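Local coordinates for protein N-acetylmuramoyl-L-alanine amidase XlyA (Bacillus subtilis, PDB 3RDR) that hydrolyses the amide link between N-acetylmuramoyl residues and L-amino acids in cell-wall glycopeptides, the piece described here being its zinc-binding catalytic domain, at residues A[28-39]-A[91-102]; A[60-68]-A[107-115]. All coordinates share one frame; numbering follows the deposited sequence.

Contact 1 of 2, residues A[28-39]-A[91-102]; sequences YITVHNTANTAV and ASIGIEICENAD. With ZN (zinc ion), chain B.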
loop_
_atom_site.group_PDB
_atom_site.type_symbol
_atom_site.label_atom_id
_atom_site.label_comp_id
_atom_site.label_asym_id
_atom_site.label_seq_id
_atom_site.Cartn_x
_atom_site.Cartn_y
_atom_site.Cartn_z
ATOM N N TYR A 28 -2.542 -5.432 -10.705
ATOM C CA TYR A 28 -1.721 -4.244 -10.479
ATOM C C TYR A 28 -1.279 -4.114 -9.027
ATOM O O TYR A 28 -1.788 -4.799 -8.134
ATOM C CB TYR A 28 -2.503 -2.975 -10.833
ATOM C CG TYR A 28 -3.048 -2.916 -12.239
ATOM C CD1 TYR A 28 -2.304 -2.347 -13.276
ATOM C CD2 TYR A 28 -4.316 -3.411 -12.532
ATOM C CE1 TYR A 28 -2.818 -2.271 -14.573
ATOM C CE2 TYR A 28 -4.838 -3.344 -13.824
ATOM C CZ TYR A 28 -4.085 -2.771 -14.838
ATOM O OH TYR A 28 -4.609 -2.683 -16.107
ATOM N N ILE A 29 -0.327 -3.210 -8.815
ATOM C CA ILE A 29 0.195 -2.890 -7.495
ATOM C C ILE A 29 0.219 -1.364 -7.455
ATOM O O ILE A 29 0.898 -0.719 -8.260
ATOM C CB ILE A 29 1.609 -3.461 -7.299
ATOM C CG1 ILE A 29 1.537 -4.990 -7.273
ATOM C CG2 ILE A 29 2.214 -2.944 -5.998
ATOM C CD1 ILE A 29 2.896 -5.681 -7.226
ATOM N N THR A 30 -0.554 -0.792 -6.535
ATOM C CA THR A 30 -0.667 0.654 -6.394
ATOM C C THR A 30 0.118 1.182 -5.189
ATOM O O THR A 30 -0.090 0.747 -4.058
ATOM C CB THR A 30 -2.148 1.057 -6.271
ATOM O OG1 THR A 30 -2.864 0.566 -7.415
ATOM C CG2 THR A 30 -2.299 2.574 -6.209
ATOM N N VAL A 31 1.011 2.136 -5.440
ATOM C CA VAL A 31 1.855 2.708 -4.386
ATOM C C VAL A 31 1.375 4.052 -3.852
ATOM O O VAL A 31 1.001 4.936 -4.621
ATOM C CB VAL A 31 3.305 2.878 -4.894
ATOM C CG1 VAL A 31 4.199 3.420 -3.780
ATOM C CG2 VAL A 31 3.825 1.545 -5.406
ATOM N N HIS A 32 1.403 4.193 -2.527
ATOM C CA HIS A 32 0.983 5.415 -1.842
ATOM C C HIS A 32 2.069 5.869 -0.859
ATOM O O HIS A 32 3.013 5.135 -0.571
ATOM C CB HIS A 32 -0.278 5.173 -0.991
ATOM C CG HIS A 32 -1.435 4.572 -1.729
ATOM N ND1 HIS A 32 -2.521 5.313 -2.139
ATOM C CD2 HIS A 32 -1.714 3.287 -2.057
ATOM C CE1 HIS A 32 -3.422 4.514 -2.682
ATOM N NE2 HIS A 32 -2.957 3.279 -2.644
ATOM N N ASN A 33 1.899 7.080 -0.340
ATOM C CA ASN A 33 2.774 7.657 0.681
ATOM C C ASN A 33 1.746 8.193 1.674
ATOM O O ASN A 33 0.815 8.883 1.274
ATOM C CB ASN A 33 3.625 8.809 0.123
ATOM C CG ASN A 33 4.899 8.327 -0.570
ATOM O OD1 ASN A 33 5.629 9.121 -1.163
ATOM N ND2 ASN A 33 5.173 7.028 -0.492
ATOM N N THR A 34 1.903 7.874 2.955
ATOM C CA THR A 34 0.942 8.299 3.975
ATOM C C THR A 34 0.769 9.808 4.170
ATOM O O THR A 34 -0.289 10.252 4.626
ATOM C CB THR A 34 1.294 7.708 5.351
ATOM O OG1 THR A 34 2.549 8.242 5.787
ATOM C CG2 THR A 34 1.393 6.185 5.277
ATOM N N ALA A 35 1.796 10.588 3.830
ATOM C CA ALA A 35 1.759 12.042 4.015
ATOM C C ALA A 35 1.557 12.352 5.504
ATOM O O ALA A 35 0.948 13.360 5.879
ATOM C CB ALA A 35 0.631 12.669 3.177
ATOM N N ASN A 36 2.081 11.470 6.346
ATOM C CA ASN A 36 1.988 11.619 7.792
ATOM C C ASN A 36 3.411 11.593 8.343
ATOM O O ASN A 36 3.976 10.521 8.573
ATOM C CB ASN A 36 1.181 10.461 8.387
ATOM C CG ASN A 36 0.799 10.703 9.833
ATOM O OD1 ASN A 36 1.442 11.491 10.531
ATOM N ND2 ASN A 36 -0.244 10.016 10.299
ATOM N N THR A 37 3.990 12.772 8.559
ATOM C CA THR A 37 5.359 12.871 9.060
ATOM C C THR A 37 5.478 12.794 10.584
ATOM O O THR A 37 6.584 12.808 11.121
ATOM C CB THR A 37 6.020 14.190 8.602
ATOM O OG1 THR A 37 5.214 15.297 9.026
ATOM C CG2 THR A 37 6.169 14.226 7.079
ATOM N N ALA A 38 4.345 12.716 11.272
ATOM C CA ALA A 38 4.334 12.663 12.731
ATOM C C ALA A 38 5.142 11.519 13.328
ATOM O O ALA A 38 5.100 10.386 12.846
ATOM C CB ALA A 38 2.900 12.582 13.237
ATOM N N VAL A 39 5.878 11.829 14.388
ATOM C CA VAL A 39 6.664 10.824 15.081
ATOM C C VAL A 39 5.682 9.754 15.554
ATOM O O VAL A 39 4.630 10.070 16.115
ATOM C CB VAL A 39 7.412 11.442 16.298
ATOM C CG1 VAL A 39 6.412 12.033 17.293
ATOM C CG2 VAL A 39 8.292 10.383 16.973
ATOM N N ALA A 91 -8.789 -4.296 -8.608
ATOM C CA ALA A 91 -7.802 -5.205 -9.189
ATOM C C ALA A 91 -6.352 -4.857 -8.887
ATOM O O ALA A 91 -5.471 -5.105 -9.711
ATOM C CB ALA A 91 -8.003 -5.300 -10.709
ATOM N N SER A 92 -6.088 -4.276 -7.724
ATOM C CA SER A 92 -4.707 -3.959 -7.387
ATOM C C SER A 92 -4.454 -4.084 -5.901
ATOM O O SER A 92 -5.373 -3.984 -5.085
ATOM C CB SER A 92 -4.326 -2.543 -7.856
ATOM O OG SER A 92 -4.675 -1.546 -6.905
ATOM N N ILE A 93 -3.195 -4.330 -5.566
ATOM C CA ILE A 93 -2.769 -4.443 -4.184
ATOM C C ILE A 93 -2.279 -3.059 -3.779
ATOM O O ILE A 93 -1.380 -2.505 -4.416
ATOM C CB ILE A 93 -1.616 -5.453 -4.043
ATOM C CG1 ILE A 93 -2.086 -6.841 -4.495
ATOM C CG2 ILE A 93 -1.129 -5.499 -2.601
ATOM C CD1 ILE A 93 -0.976 -7.879 -4.555
ATOM N N GLY A 94 -2.889 -2.493 -2.742
ATOM C CA GLY A 94 -2.496 -1.176 -2.277
ATOM C C GLY A 94 -1.392 -1.219 -1.231
ATOM O O GLY A 94 -1.478 -1.979 -0.254
ATOM N N ILE A 95 -0.355 -0.408 -1.440
ATOM C CA ILE A 95 0.775 -0.328 -0.516
ATOM C C ILE A 95 1.022 1.105 -0.048
ATOM O O ILE A 95 1.107 2.032 -0.858
ATOM C CB ILE A 95 2.101 -0.838 -1.159
ATOM C CG1 ILE A 95 1.985 -2.316 -1.541
ATOM C CG2 ILE A 95 3.255 -0.688 -0.168
ATOM C CD1 ILE A 95 1.188 -2.562 -2.789
ATOM N N GLU A 96 1.137 1.284 1.263
ATOM C CA GLU A 96 1.408 2.604 1.821
ATOM C C GLU A 96 2.824 2.616 2.378
ATOM O O GLU A 96 3.251 1.654 3.021
ATOM C CB GLU A 96 0.416 2.939 2.943
ATOM C CG GLU A 96 -0.912 3.516 2.467
ATOM C CD GLU A 96 -0.839 5.011 2.162
ATOM O OE1 GLU A 96 0.282 5.561 2.095
ATOM O OE2 GLU A 96 -1.909 5.635 1.979
ATOM N N ILE A 97 3.552 3.697 2.121
ATOM C CA ILE A 97 4.912 3.844 2.628
ATOM C C ILE A 97 4.885 4.984 3.639
ATOM O O ILE A 97 4.460 6.092 3.324
ATOM C CB ILE A 97 5.910 4.173 1.494
ATOM C CG1 ILE A 97 5.916 3.037 0.467
ATOM C CG2 ILE A 97 7.322 4.337 2.068
ATOM C CD1 ILE A 97 6.861 3.268 -0.704
ATOM N N CYS A 98 5.331 4.700 4.860
ATOM C CA CYS A 98 5.327 5.688 5.937
ATOM C C CYS A 98 6.368 6.803 5.810
ATOM O O CYS A 98 7.398 6.643 5.150
ATOM C CB CYS A 98 5.506 4.979 7.285
ATOM S SG CYS A 98 4.169 3.815 7.719
ATOM N N GLU A 99 6.075 7.926 6.459
ATOM C CA GLU A 99 6.943 9.098 6.463
ATOM C C GLU A 99 7.205 9.559 7.900
ATOM O O GLU A 99 7.626 10.697 8.116
ATOM C CB GLU A 99 6.281 10.249 5.697
ATOM C CG GLU A 99 5.998 9.981 4.218
ATOM C CD GLU A 99 5.349 11.173 3.532
ATOM O OE1 GLU A 99 5.830 12.305 3.737
ATOM O OE2 GLU A 99 4.364 10.983 2.786
ATOM N N ASN A 100 6.946 8.694 8.880
ATOM C CA ASN A 100 7.138 9.076 10.279
ATOM C C ASN A 100 8.539 9.616 10.592
ATOM O O ASN A 100 9.545 9.082 10.130
ATOM C CB ASN A 100 6.787 7.904 11.211
ATOM C CG ASN A 100 7.524 6.622 10.866
ATOM O OD1 ASN A 100 7.459 6.129 9.735
ATOM N ND2 ASN A 100 8.222 6.062 11.848
ATOM N N ALA A 101 8.583 10.690 11.376
ATOM C CA ALA A 101 9.837 11.336 11.753
ATOM C C ALA A 101 10.857 10.388 12.370
ATOM O O ALA A 101 12.052 10.517 12.113
ATOM C CB ALA A 101 9.556 12.481 12.715
ATOM N N ASP A 102 10.395 9.441 13.184
ATOM C CA ASP A 102 11.310 8.498 13.823
ATOM C C ASP A 102 11.732 7.339 12.920
ATOM O O ASP A 102 12.334 6.368 13.383
ATOM C CB ASP A 102 10.710 7.949 15.130
ATOM C CG ASP A 102 9.303 7.394 14.958
ATOM O OD1 ASP A 102 8.969 6.416 15.662
ATOM O OD2 ASP A 102 8.523 7.934 14.146
HETATM ZN ZN ZN B . -2.666 7.532 -2.257
HETATM O O HOH W 1 -1.902 8.252 1.484
HETATM O O HOH W 2 3.564 7.878 8.219
#

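Contact 2 of 2, residues A[60-68]-A[107-115]; sequences HFTVDDTEI and KATANAQWL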
loop_
_atom_site.group_PDB
_atom_site.type_symbol
_atom_site.label_atom_id
_atom_site.label_comp_id
_atom_site.label_asym_id
_atom_site.label_seq_id
_atom_site.Cartn_x
_atom_site.Cartn_y
_atom_site.Cartn_z
ATOM N N HIS A 60 -3.759 -2.891 1.458
ATOM C CA HIS A 60 -3.199 -4.166 1.893
ATOM C C HIS A 60 -1.949 -4.166 2.767
ATOM O O HIS A 60 -1.881 -4.915 3.745
ATOM C CB HIS A 60 -2.962 -5.030 0.650
ATOM C CG HIS A 60 -4.152 -5.100 -0.254
ATOM N ND1 HIS A 60 -5.099 -6.100 -0.167
ATOM C CD2 HIS A 60 -4.595 -4.246 -1.207
ATOM C CE1 HIS A 60 -6.074 -5.856 -1.024
ATOM N NE2 HIS A 60 -5.794 -4.737 -1.667
ATOM N N PHE A 61 -0.971 -3.333 2.425
ATOM C CA PHE A 61 0.289 -3.285 3.168
ATOM C C PHE A 61 0.758 -1.880 3.550
ATOM O O PHE A 61 0.676 -0.946 2.749
ATOM C CB PHE A 61 1.418 -3.900 2.333
ATOM C CG PHE A 61 1.279 -5.374 2.063
ATOM C CD1 PHE A 61 1.579 -6.310 3.045
ATOM C CD2 PHE A 61 0.929 -5.825 0.793
ATOM C CE1 PHE A 61 1.543 -7.675 2.764
ATOM C CE2 PHE A 61 0.890 -7.189 0.504
ATOM C CZ PHE A 61 1.200 -8.114 1.494
ATOM N N THR A 62 1.257 -1.740 4.772
ATOM C CA THR A 62 1.827 -0.476 5.219
ATOM C C THR A 62 3.285 -0.828 5.506
ATOM O O THR A 62 3.573 -1.796 6.217
ATOM C CB THR A 62 1.166 0.076 6.485
ATOM O OG1 THR A 62 -0.216 0.352 6.221
ATOM C CG2 THR A 62 1.857 1.385 6.900
ATOM N N VAL A 63 4.197 -0.052 4.934
ATOM C CA VAL A 63 5.626 -0.297 5.074
ATOM C C VAL A 63 6.378 0.842 5.759
ATOM O O VAL A 63 6.237 1.995 5.363
ATOM C CB VAL A 63 6.279 -0.498 3.669
ATOM C CG1 VAL A 63 7.757 -0.877 3.814
ATOM C CG2 VAL A 63 5.523 -1.551 2.873
ATOM N N ASP A 64 7.154 0.533 6.798
ATOM C CA ASP A 64 7.980 1.560 7.434
ATOM C C ASP A 64 9.425 1.071 7.348
ATOM O O ASP A 64 9.692 0.069 6.678
ATOM C CB ASP A 64 7.558 1.874 8.885
ATOM C CG ASP A 64 7.689 0.695 9.826
ATOM O OD1 ASP A 64 8.668 -0.063 9.712
ATOM O OD2 ASP A 64 6.814 0.549 10.709
ATOM N N ASP A 65 10.357 1.764 7.996
ATOM C CA ASP A 65 11.766 1.377 7.913
ATOM C C ASP A 65 12.141 0.118 8.679
ATOM O O ASP A 65 13.252 -0.398 8.533
ATOM C CB ASP A 65 12.659 2.542 8.365
ATOM C CG ASP A 65 12.547 2.843 9.855
ATOM O OD1 ASP A 65 11.620 2.339 10.526
ATOM O OD2 ASP A 65 13.395 3.611 10.357
ATOM N N THR A 66 11.213 -0.393 9.476
ATOM C CA THR A 66 11.487 -1.576 10.274
ATOM C C THR A 66 10.712 -2.818 9.849
ATOM O O THR A 66 11.287 -3.897 9.709
ATOM C CB THR A 66 11.186 -1.301 11.760
ATOM O OG1 THR A 66 11.919 -0.145 12.185
ATOM C CG2 THR A 66 11.589 -2.489 12.619
ATOM N N GLU A 67 9.408 -2.671 9.643
ATOM C CA GLU A 67 8.590 -3.818 9.273
ATOM C C GLU A 67 7.434 -3.492 8.343
ATOM O O GLU A 67 7.259 -2.352 7.921
ATOM C CB GLU A 67 8.053 -4.475 10.539
ATOM C CG GLU A 67 7.450 -3.480 11.505
ATOM C CD GLU A 67 7.183 -4.088 12.858
ATOM O OE1 GLU A 67 7.861 -5.081 13.200
ATOM O OE2 GLU A 67 6.312 -3.566 13.585
ATOM N N ILE A 68 6.645 -4.520 8.046
ATOM C CA ILE A 68 5.494 -4.409 7.160
ATOM C C ILE A 68 4.283 -5.054 7.824
ATOM O O ILE A 68 4.387 -6.146 8.383
ATOM C CB ILE A 68 5.759 -5.145 5.825
ATOM C CG1 ILE A 68 6.958 -4.526 5.109
ATOM C CG2 ILE A 68 4.524 -5.082 4.934
ATOM C CD1 ILE A 68 7.430 -5.335 3.919
ATOM N N LYS A 107 15.053 3.718 3.870
ATOM C CA LYS A 107 14.974 2.314 4.240
ATOM C C LYS A 107 13.544 1.777 4.169
ATOM O O LYS A 107 13.335 0.568 4.081
ATOM C CB LYS A 107 15.545 2.117 5.646
ATOM C CG LYS A 107 15.575 0.673 6.103
ATOM C CD LYS A 107 16.934 0.295 6.691
ATOM C CE LYS A 107 17.255 1.086 7.953
ATOM N NZ LYS A 107 18.591 0.711 8.512
ATOM N N ALA A 108 12.563 2.673 4.222
ATOM C CA ALA A 108 11.166 2.263 4.131
ATOM C C ALA A 108 10.894 2.006 2.656
ATOM O O ALA A 108 10.152 1.100 2.290
ATOM C CB ALA A 108 10.252 3.365 4.649
ATOM N N THR A 109 11.516 2.822 1.812
ATOM C CA THR A 109 11.368 2.700 0.372
ATOM C C THR A 109 12.010 1.401 -0.097
ATOM O O THR A 109 11.457 0.697 -0.944
ATOM C CB THR A 109 12.026 3.888 -0.347
ATOM O OG1 THR A 109 11.296 5.084 -0.049
ATOM C CG2 THR A 109 12.038 3.669 -1.852
ATOM N N ALA A 110 13.171 1.087 0.467
ATOM C CA ALA A 110 13.889 -0.131 0.116
ATOM C C ALA A 110 13.060 -1.348 0.498
ATOM O O ALA A 110 13.014 -2.335 -0.237
ATOM C CB ALA A 110 15.232 -0.173 0.831
ATOM N N ASN A 111 12.413 -1.278 1.659
ATOM C CA ASN A 111 11.580 -2.379 2.122
ATOM C C ASN A 111 10.366 -2.547 1.215
ATOM O O ASN A 111 9.912 -3.666 0.974
ATOM C CB ASN A 111 11.119 -2.143 3.565
ATOM C CG ASN A 111 12.261 -2.214 4.563
ATOM O OD1 ASN A 111 13.262 -2.891 4.325
ATOM N ND2 ASN A 111 12.109 -1.531 5.694
ATOM N N ALA A 112 9.847 -1.428 0.714
ATOM C CA ALA A 112 8.689 -1.447 -0.169
ATOM C C ALA A 112 9.057 -2.038 -1.528
ATOM O O ALA A 112 8.254 -2.740 -2.145
ATOM C CB ALA A 112 8.140 -0.039 -0.342
ATOM N N GLN A 113 10.267 -1.744 -1.996
ATOM C CA GLN A 113 10.726 -2.266 -3.281
ATOM C C GLN A 113 10.904 -3.776 -3.167
ATOM O O GLN A 113 10.613 -4.515 -4.106
ATOM C CB GLN A 113 12.037 -1.584 -3.698
ATOM C CG GLN A 113 11.852 -0.109 -4.027
ATOM C CD GLN A 113 13.159 0.628 -4.263
ATOM O OE1 GLN A 113 14.074 0.566 -3.447
ATOM N NE2 GLN A 113 13.242 1.346 -5.374
ATOM N N TRP A 114 11.368 -4.237 -2.012
ATOM C CA TRP A 114 11.535 -5.669 -1.798
ATOM C C TRP A 114 10.161 -6.339 -1.833
ATOM O O TRP A 114 9.972 -7.366 -2.484
ATOM C CB TRP A 114 12.193 -5.946 -0.446
ATOM C CG TRP A 114 12.054 -7.384 -0.041
ATOM C CD1 TRP A 114 12.764 -8.447 -0.524
ATOM C CD2 TRP A 114 11.073 -7.929 0.854
ATOM N NE1 TRP A 114 12.283 -9.621 0.011
ATOM C CE2 TRP A 114 11.246 -9.332 0.860
ATOM C CE3 TRP A 114 10.063 -7.368 1.649
ATOM C CZ2 TRP A 114 10.445 -10.183 1.628
ATOM C CZ3 TRP A 114 9.266 -8.214 2.413
ATOM C CH2 TRP A 114 9.463 -9.607 2.397
ATOM N N LEU A 115 9.207 -5.752 -1.117
ATOM C CA LEU A 115 7.846 -6.275 -1.070
ATOM C C LEU A 115 7.242 -6.337 -2.471
ATOM O O LEU A 115 6.661 -7.348 -2.864
ATOM C CB LEU A 115 6.968 -5.392 -0.176
ATOM C CG LEU A 115 5.461 -5.679 -0.149
ATOM C CD1 LEU A 115 5.213 -7.086 0.377
ATOM C CD2 LEU A 115 4.754 -4.650 0.733
#

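Contact 1 of 2, residues A[28-39]-A[91-102]
The His32 imidazole turns an edge to strand 92-97, with Ile95 N near the ring plane and CD2 lying 3.3 Å from Ile95 O. Glu96 OE2 approaches this ring obliquely, with carboxylate and ring planes 30° apart. At Tyr28 the ring edge meets Ala91 O, while the ring itself packs edge-to-face with Trp136. His32 CG lies beside its own backbone N (chi1 -54°), which sets ND1 2.2 Å from the zinc; His133 and Cys141 are further ligands, and NE2 bonds to His80. Glu96 bends at chi2 (-81°) and brings CD against His32 CB, and a water bridges its OE2 to Asn33 O. The backbones form a parallel ladder, Tyr28 paired with Ser92 through Asn33 with Ile97. Thr30 OG1 donates to Ser92 OG at 2.8 Å, a hydroxyl pair extended by Trp136 and Gly88. Past the strands, extended Glu99 offers OE2 to Ala35 N at 2.8 Å, met from above the carboxylate plane, and its OE1 forms a salt bridge with Arg143. The sheet face opposite His32 and Glu96 carries Ile29, Val31, Ile93, Ile95 and Ile97. These two adjacent inner strands lie between strands 130-132 and 61-63, with helix 105-122 packed on the aliphatic face.

Contact 2 of 2, residues A[60-68]-A[107-115]
Val63 and Leu115 run alongside one another, pointing opposite ways, where helix 105-122 packs across strand 61-63 in the T7 lysozyme-type amidase fold. The short strand and the helix segment run at 144° to each other, their axes 9.0 Å apart at closest. The tight part is mostly apolar. Leu115 swings CG anti to its own nitrogen (chi1 172°), which lays both methyls on one face of the Phe61 ring, CD1 over its centre and CD2 making a CH-pi contact 4.2 Å from the centroid; CD2 also lies 3.8 Å from Val63 CG2. The other Val63 methyl, CG1, settles against the helix, 3.5 Å from Ala108 O and close to Asn111 CB. Ile68, on the returning strand, sends CD1 to the edge of the Trp114 indole, 3.7 Å from CZ3, with Ile7 of strand 7-9 packing against both residues. At the turn Ala108 CB sits close on the backbone between Asp64 and Asp65.

The loose, solvent side belongs to Lys107, which lays only the base of its chain along Asp65 and leads its ammonium away, NZ 6.2 Å from Asp65 OD2, itself bonded to Asp104 N. Asp64 folds the turn: its OD1 accepts from Thr66 N (an Asx turn) and from Glu67 N, together an Asx motif. One directed bond ties this end to the helix: Asn111 ND2 donates to Asp64 O at 3.1 Å, nearly straight at 165°, on a carbonyl lone pair, with Asp64 O lying in the plane of the Asn111 amide.

How the contacts relate
Contact 1 and contact 2 share one sheet, contact 1 as a strand pair and contact 2 as a strand against the covering helix, their centres about 9 Å apart. Strand 61-63 lies next to strand 92-97: Glu96 N approaches Phe61 O at 2.7 Å and Glu96 O approaches Val63 N at 2.7 Å, both probable hydrogen bonds. Farther along, Cys98 SG packs on Thr62 CG2 at 3.5 Å. Helix 105-122, which follows strand 92-97 in sequence, covers the side of the sheet turned away from zinc, so Ala112 in contact 2 also touches Ile97 in contact 1. Contact 1 supplies a metal ligand directly, whereas the Phe61 side chain in contact 2 is about 13 Å from the zinc.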